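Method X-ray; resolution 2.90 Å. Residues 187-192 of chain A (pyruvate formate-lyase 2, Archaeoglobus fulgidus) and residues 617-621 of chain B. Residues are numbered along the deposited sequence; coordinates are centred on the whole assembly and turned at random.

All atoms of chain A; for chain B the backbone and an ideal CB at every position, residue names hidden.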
# COMPACT_ATOMS: atom_id res chain seq x y z
N VAL A 187 -21.27 -2.83 -0.48
CA VAL A 187 -20.71 -2.73 -1.83
C VAL A 187 -19.85 -1.49 -2.07
O VAL A 187 -20.08 -0.74 -3.00
CB VAL A 187 -21.80 -2.90 -2.92
CG1 VAL A 187 -21.20 -3.10 -4.31
CG2 VAL A 187 -22.65 -4.10 -2.60
N TYR A 188 -18.86 -1.25 -1.23
CA TYR A 188 -18.00 -0.11 -1.49
C TYR A 188 -16.96 -0.51 -2.53
O TYR A 188 -16.29 0.32 -3.14
CB TYR A 188 -17.34 0.44 -0.22
CG TYR A 188 -16.45 -0.52 0.54
CD1 TYR A 188 -16.99 -1.44 1.42
CD2 TYR A 188 -15.07 -0.48 0.39
CE1 TYR A 188 -16.21 -2.32 2.11
CE2 TYR A 188 -14.25 -1.35 1.08
CZ TYR A 188 -14.84 -2.28 1.95
OH TYR A 188 -14.07 -3.17 2.67
N GLU A 189 -16.85 -1.82 -2.73
CA GLU A 189 -15.91 -2.41 -3.64
C GLU A 189 -16.64 -2.75 -4.91
O GLU A 189 -16.73 -3.92 -5.27
CB GLU A 189 -15.34 -3.69 -3.03
CG GLU A 189 -14.37 -3.44 -1.92
CD GLU A 189 -14.12 -4.67 -1.08
OE1 GLU A 189 -13.11 -5.37 -1.32
OE2 GLU A 189 -14.94 -4.95 -0.17
N GLY A 190 -17.17 -1.73 -5.58
CA GLY A 190 -17.95 -1.94 -6.79
C GLY A 190 -17.31 -2.80 -7.87
O GLY A 190 -18.00 -3.64 -8.47
N GLU A 191 -16.01 -2.60 -8.12
CA GLU A 191 -15.30 -3.32 -9.16
C GLU A 191 -15.28 -4.80 -8.88
O GLU A 191 -15.65 -5.60 -9.74
CB GLU A 191 -13.89 -2.79 -9.28
CG GLU A 191 -13.67 -2.01 -10.54
CD GLU A 191 -12.64 -0.88 -10.36
OE1 GLU A 191 -11.67 -0.84 -11.18
OE2 GLU A 191 -12.81 -0.07 -9.40
N LYS A 192 -14.86 -5.16 -7.67
CA LYS A 192 -14.89 -6.53 -7.18
C LYS A 192 -16.30 -7.13 -7.31
O LYS A 192 -16.45 -8.31 -7.64
CB LYS A 192 -14.49 -6.56 -5.71
CG LYS A 192 -13.07 -6.99 -5.38
CD LYS A 192 -13.07 -7.55 -3.97
CE LYS A 192 -11.75 -8.16 -3.54
NZ LYS A 192 -10.81 -7.11 -3.09
N UNK B 617 -20.33 3.22 7.96
CA UNK B 617 -20.19 2.57 6.63
C UNK B 617 -19.25 3.31 5.71
O UNK B 617 -19.22 4.54 5.71
CB UNK B 617 -21.55 2.45 5.95
N UNK B 618 -18.50 2.58 4.90
CA UNK B 618 -17.58 3.24 3.99
C UNK B 618 -18.12 3.34 2.58
O UNK B 618 -18.83 2.46 2.11
CB UNK B 618 -16.24 2.50 3.97
N UNK B 619 -17.75 4.41 1.90
CA UNK B 619 -18.20 4.57 0.55
C UNK B 619 -17.16 4.10 -0.48
O UNK B 619 -16.02 3.74 -0.13
CB UNK B 619 -18.56 6.04 0.31
N UNK B 620 -17.60 4.14 -1.74
CA UNK B 620 -16.83 3.69 -2.88
C UNK B 620 -15.60 4.54 -3.07
O UNK B 620 -14.56 4.03 -3.48
CB UNK B 620 -17.69 3.71 -4.15
N UNK B 621 -15.72 5.82 -2.76
CA UNK B 621 -14.60 6.73 -2.96
C UNK B 621 -13.60 6.67 -1.82
O UNK B 621 -12.72 7.51 -1.74
CB UNK B 621 -15.11 8.16 -3.12

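Position 617 lies at the start of the chain B stretch. Its CA-to-CB bond points sideways, and no chain A atom comes within 5.5 Å of the ideal CB. Chain A therefore sets little limit here, and many residues would fit. The deposited residue is B:His617, which makes no contact with the chain A stretch.

Position 618 has an extended backbone, with phi/psi of -100/148, and its CA-to-CB bond points toward chain A. The ideal CB is 4.6 Å from A:Tyr188 CG, so the tyrosine ring is what chain A offers. A long side chain with aliphatic carbons could lie on the ring; leucine, methionine, lysine or arginine would suit, and an aromatic residue might stack. The deposited residue is B:Arg618. Its CD sits over one face of the ring, 3.6 Å from the centroid of A:Tyr188 and 9° off the ring normal, a CH-pi contact. The guanidinium continues past the ring, with B:Arg618 NH1 3.3 Å from A:Tyr188 CE2. A:Tyr188 OH lies over one face of the guanidinium. B:Arg618 NH1 is 3.4 Å from that hydroxyl oxygen, A:Tyr188 OH, but the angle is poor and no hydrogen bond forms. The contact is one of packing.

At position 619 the CA-to-CB bond points away, and the ideal CB has no chain A atom within 5.5 Å. The contact comes from the backbone: the carbonyl O of 619 is 3.6 Å from A:Tyr188 CB. The visible atoms allow many side chains. The deposited residue is B:Asn619, whose amide finds its hydrogen bonds outside the two stretches.

Position 620 has the CA nearest to that of A:Tyr188, at 4.2 Å from CA to CA. Its phi/psi is -64/-34 and its CA-to-CB bond points sideways. The ideal CB is 3.8 Å from A:Tyr188 O, and A:Gly190, without a side chain, leaves room beyond. A flat or medium-sized apolar residue would suit; a donor could also seek the carbonyl. The deposited residue is B:Phe620, with chi1 in t. Its ring presents an edge to chain A: CD1 is 3.4 Å from A:Tyr188 O and 4.2 Å from A:Gly190 N. The backbone adds a CA-H...O contact, B:Phe620 CA to A:Tyr188 O, at 3.4 Å. A water bridges the chains by donating to A:Tyr188 O and B:Phe620 O.

Position 621 points away from chain A, which leaves its choice open. The deposited residue is B:Arg621, hydrogen-bonded elsewhere in the structure.

Chain B, residues 617-621: HRNFR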
# COMPACT_ATOMS: atom_id res chain seq x y z
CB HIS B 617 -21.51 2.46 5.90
CG HIS B 617 -22.52 1.62 6.61
ND1 HIS B 617 -22.79 0.32 6.25
CD2 HIS B 617 -23.31 1.90 7.66
CE1 HIS B 617 -23.72 -0.17 7.06
NE2 HIS B 617 -24.04 0.77 7.93
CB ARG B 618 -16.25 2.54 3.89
CG ARG B 618 -15.96 1.54 4.88
CD ARG B 618 -15.01 0.65 4.20
NE ARG B 618 -14.21 -0.07 5.16
CZ ARG B 618 -13.01 -0.58 4.90
NH1 ARG B 618 -12.45 -0.41 3.69
NH2 ARG B 618 -12.37 -1.24 5.85
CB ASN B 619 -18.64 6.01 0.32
CG ASN B 619 -17.48 7.00 0.40
OD1 ASN B 619 -16.34 6.62 0.65
ND2 ASN B 619 -17.77 8.27 0.16
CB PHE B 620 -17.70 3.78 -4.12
CG PHE B 620 -16.94 3.62 -5.41
CD1 PHE B 620 -16.48 2.38 -5.79
CD2 PHE B 620 -16.69 4.70 -6.22
CE1 PHE B 620 -15.79 2.22 -6.95
CE2 PHE B 620 -15.99 4.54 -7.38
CZ PHE B 620 -15.54 3.30 -7.75
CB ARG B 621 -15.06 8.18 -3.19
CG ARG B 621 -15.69 8.41 -4.54
CD ARG B 621 -16.24 9.82 -4.68
NE ARG B 621 -17.58 9.93 -4.09
CZ ARG B 621 -17.85 10.53 -2.93
NH1 ARG B 621 -16.88 11.10 -2.21
NH2 ARG B 621 -19.10 10.55 -2.50
O HOH W 1 -13.80 1.03 -4.05
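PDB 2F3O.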